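Local coordinates for probable transcriptional regulator, ArsR family protein (Rhodococcus sp. RHA1, PDB 3F6O), which probably binds DNA as a dimeric winged helix-turn-helix transcription factor of the ArsR family, at residues Gly10-Leu15 with Glu83-Glu88. Sequence-based numbering, arbitrary orientation.
Sequences GIFQAL and EAWLAE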
ATOM      1  N   GLY A  10      -1.013  -1.149  -8.399  1.00 16.54           N
ATOM      2  CA  GLY A  10       0.267  -0.496  -8.645  1.00 17.79           C
ATOM      3  C   GLY A  10       0.563   0.634  -7.664  1.00 17.27           C
ATOM      4  O   GLY A  10       1.711   0.890  -7.333  1.00 17.46           O
ATOM      5  N   ILE A  11      -0.477   1.340  -7.243  1.00 17.19           N
ATOM      6  CA  ILE A  11      -0.338   2.420  -6.251  1.00 17.19           C
ATOM      7  C   ILE A  11       0.232   1.859  -4.943  1.00 15.71           C
ATOM      8  O   ILE A  11       1.183   2.390  -4.386  1.00 16.18           O
ATOM      9  CB  ILE A  11      -1.693   3.149  -6.060  1.00 17.42           C
ATOM     10  CG1 ILE A  11      -1.934   4.118  -7.241  1.00 18.27           C
ATOM     11  CG2 ILE A  11      -1.771   3.902  -4.709  1.00 18.67           C
ATOM     12  CD1 ILE A  11      -3.347   4.651  -7.253  1.00 21.61           C
ATOM     13  N   PHE A  12      -0.349   0.770  -4.461  1.00 14.85           N
ATOM     14  CA  PHE A  12       0.158   0.163  -3.246  1.00 15.10           C
ATOM     15  C   PHE A  12       1.513  -0.536  -3.449  1.00 15.29           C
ATOM     16  O   PHE A  12       2.372  -0.440  -2.589  1.00 14.82           O
ATOM     17  CB  PHE A  12      -0.870  -0.794  -2.660  1.00 14.80           C
ATOM     18  CG  PHE A  12      -2.010  -0.116  -1.993  1.00 14.65           C
ATOM     19  CD1 PHE A  12      -1.793   0.740  -0.916  1.00 15.52           C
ATOM     20  CD2 PHE A  12      -3.306  -0.390  -2.385  1.00 14.93           C
ATOM     21  CE1 PHE A  12      -2.877   1.346  -0.287  1.00 16.68           C
ATOM     22  CE2 PHE A  12      -4.402   0.206  -1.742  1.00 17.42           C
ATOM     23  CZ  PHE A  12      -4.177   1.074  -0.694  1.00 15.82           C
ATOM     24  N   GLN A  13       1.733  -1.192  -4.594  1.00 14.90           N
ATOM     25  CA  GLN A  13       3.049  -1.796  -4.854  1.00 15.57           C
ATOM     26  C   GLN A  13       4.185  -0.766  -4.817  1.00 15.21           C
ATOM     27  O   GLN A  13       5.309  -1.061  -4.368  1.00 15.68           O
ATOM     28  CB  GLN A  13       3.042  -2.529  -6.210  1.00 15.86           C
ATOM     29  CG  GLN A  13       4.319  -3.308  -6.491  1.00 20.29           C
ATOM     30  CD  GLN A  13       4.520  -4.475  -5.562  1.00 22.65           C
ATOM     31  OE1 GLN A  13       3.785  -5.451  -5.620  1.00 25.45           O
ATOM     32  NE2 GLN A  13       5.535  -4.389  -4.695  1.00 24.88           N
ATOM     33  N   ALA A  14       3.888   0.443  -5.287  1.00 14.64           N
ATOM     34  CA  ALA A  14       4.867   1.514  -5.298  1.00 13.75           C
ATOM     35  C   ALA A  14       5.308   1.836  -3.876  1.00 13.84           C
ATOM     36  O   ALA A  14       6.493   2.045  -3.631  1.00 12.72           O
ATOM     37  CB  ALA A  14       4.328   2.747  -6.005  1.00 12.27           C
ATOM     38  N   LEU A  15       4.355   1.854  -2.949  1.00 14.11           N
ATOM     39  CA  LEU A  15       4.644   2.162  -1.541  1.00 15.18           C
ATOM     40  C   LEU A  15       5.329   1.029  -0.756  1.00 16.44           C
ATOM     41  O   LEU A  15       5.781   1.243   0.377  1.00 16.66           O
ATOM     42  CB  LEU A  15       3.342   2.569  -0.811  1.00 15.23           C
ATOM     43  CG  LEU A  15       2.652   3.832  -1.295  1.00 13.99           C
ATOM     44  CD1 LEU A  15       1.425   4.188  -0.417  1.00 18.08           C
ATOM     45  CD2 LEU A  15       3.625   5.005  -1.371  1.00 14.42           C
ATOM     46  N   GLU A  83      -6.249   7.091   0.620  1.00 24.78           N
ATOM     47  CA  GLU A  83      -7.214   7.640   1.573  1.00 25.78           C
ATOM     48  C   GLU A  83      -8.620   7.072   1.389  1.00 25.56           C
ATOM     49  O   GLU A  83      -9.249   6.631   2.366  1.00 26.67           O
ATOM     50  CB  GLU A  83      -7.243   9.166   1.473  1.00 26.01           C
ATOM     51  CG  GLU A  83      -6.308   9.823   2.428  1.00 29.51           C
ATOM     52  CD  GLU A  83      -6.587  11.322   2.554  1.00 34.31           C
ATOM     53  N   ALA A  84      -9.089   7.061   0.142  1.00 25.07           N
ATOM     54  CA  ALA A  84     -10.410   6.549  -0.220  1.00 24.23           C
ATOM     55  C   ALA A  84     -10.587   5.063   0.143  1.00 24.05           C
ATOM     56  O   ALA A  84     -11.618   4.678   0.707  1.00 22.45           O
ATOM     57  CB  ALA A  84     -10.659   6.758  -1.718  1.00 23.92           C
ATOM     58  N   TRP A  85      -9.587   4.230  -0.173  1.00 23.75           N
ATOM     59  CA  TRP A  85      -9.714   2.805   0.108  1.00 23.73           C
ATOM     60  C   TRP A  85      -9.729   2.590   1.617  1.00 24.37           C
ATOM     61  O   TRP A  85     -10.549   1.810   2.133  1.00 24.28           O
ATOM     62  CB  TRP A  85      -8.582   1.969  -0.540  1.00 23.32           C
ATOM     63  CG  TRP A  85      -8.737   0.498  -0.255  1.00 21.18           C
ATOM     64  CD1 TRP A  85      -9.484  -0.394  -0.958  1.00 22.00           C
ATOM     65  CD2 TRP A  85      -8.158  -0.233   0.845  1.00 20.49           C
ATOM     66  NE1 TRP A  85      -9.413  -1.648  -0.365  1.00 20.94           N
ATOM     67  CE2 TRP A  85      -8.597  -1.568   0.737  1.00 21.08           C
ATOM     68  CE3 TRP A  85      -7.306   0.120   1.916  1.00 21.54           C
ATOM     69  CZ2 TRP A  85      -8.214  -2.562   1.651  1.00 22.50           C
ATOM     70  CZ3 TRP A  85      -6.920  -0.882   2.823  1.00 22.00           C
ATOM     71  CH2 TRP A  85      -7.384  -2.197   2.683  1.00 21.51           C
ATOM     72  N   LEU A  86      -8.816   3.255   2.316  1.00 24.85           N
ATOM     73  CA  LEU A  86      -8.730   3.148   3.776  1.00 27.14           C
ATOM     74  C   LEU A  86     -10.050   3.531   4.425  1.00 27.71           C
ATOM     75  O   LEU A  86     -10.561   2.800   5.263  1.00 28.37           O
ATOM     76  CB  LEU A  86      -7.668   4.091   4.322  1.00 27.22           C
ATOM     77  CG  LEU A  86      -6.221   3.629   4.373  1.00 30.65           C
ATOM     78  CD1 LEU A  86      -5.355   4.875   4.588  1.00 32.16           C
ATOM     79  CD2 LEU A  86      -6.000   2.572   5.473  1.00 33.41           C
ATOM     80  N   ALA A  87     -10.581   4.688   4.033  1.00 28.76           N
ATOM     81  CA  ALA A  87     -11.811   5.237   4.600  1.00 29.28           C
ATOM     82  C   ALA A  87     -12.982   4.277   4.431  1.00 29.37           C
ATOM     83  O   ALA A  87     -13.826   4.155   5.320  1.00 29.63           O
ATOM     84  CB  ALA A  87     -12.122   6.592   3.954  1.00 29.88           C
ATOM     85  N   GLU A  88     -13.032   3.605   3.285  1.00 29.38           N
ATOM     86  CA  GLU A  88     -14.060   2.629   2.983  1.00 29.86           C
ATOM     87  C   GLU A  88     -14.028   1.461   3.980  1.00 28.98           C
ATOM     88  O   GLU A  88     -15.074   1.014   4.451  1.00 28.45           O
ATOM     89  CB  GLU A  88     -13.906   2.151   1.537  1.00 30.20           C
ATOM     90  CG  GLU A  88     -14.488   0.775   1.242  1.00 32.08           C
ATOM     91  CD  GLU A  88     -14.331   0.382  -0.223  1.00 33.79           C
ATOM     92  OE1 GLU A  88     -15.112   0.933  -1.048  1.00 39.06           O
ATOM     93  OE2 GLU A  88     -13.463  -0.485  -0.547  1.00 32.73           O
TER
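Phe12 and Trp85 carry this contact by themselves, reaching out from two helices to meet ring against ring. The phenyl group turns its edge toward the face of the indole, in an offset edge-to-face pair: the planes stand at 77° and the centroid of the Phe12 ring lies 5.9 Å from that of the six-membered ring of Trp85. At the point of nearest approach Phe12 CZ comes within 4.2 Å of Trp85 CE3, so the far end of the phenyl meets the benzo part of the indole near its fusion with the pyrrole ring, away from NE1. The touch is light, burying 79 Å² over both sides, because the backbones are well apart, with 10.8 Å between Phe12 CA and Trp85 CA. Both side chains leave their helices toward each other. Trp85 has CG anti to the backbone N (chi1 -179°), which carries the indole away from its own helix and sets its broad surface across the path of the phenyl. This is an apolar, buried pair, held mainly by dispersion, with at most a weak edge-to-face attraction. Phe12 also rests on Val82, nearly one turn before Trp85, while Ile11 packs on Pro78, Ala81 and Val82. In the dimer, Leu15 of the second subunit packs on both Phe12 and Trp85, so the aromatic pair belongs to the subunit interface, as expected for ArsR-type dimers built from terminal helices. Helix 5-15 packs on helix 77-94 through Phe12 and Ile11, and on helix 45-57 through Gln13 and Ala14, which touch Phe54; strands 61-66 and 69-74 form the wing of the winged helix-turn-helix, the hairpin that leads into helix 77-94.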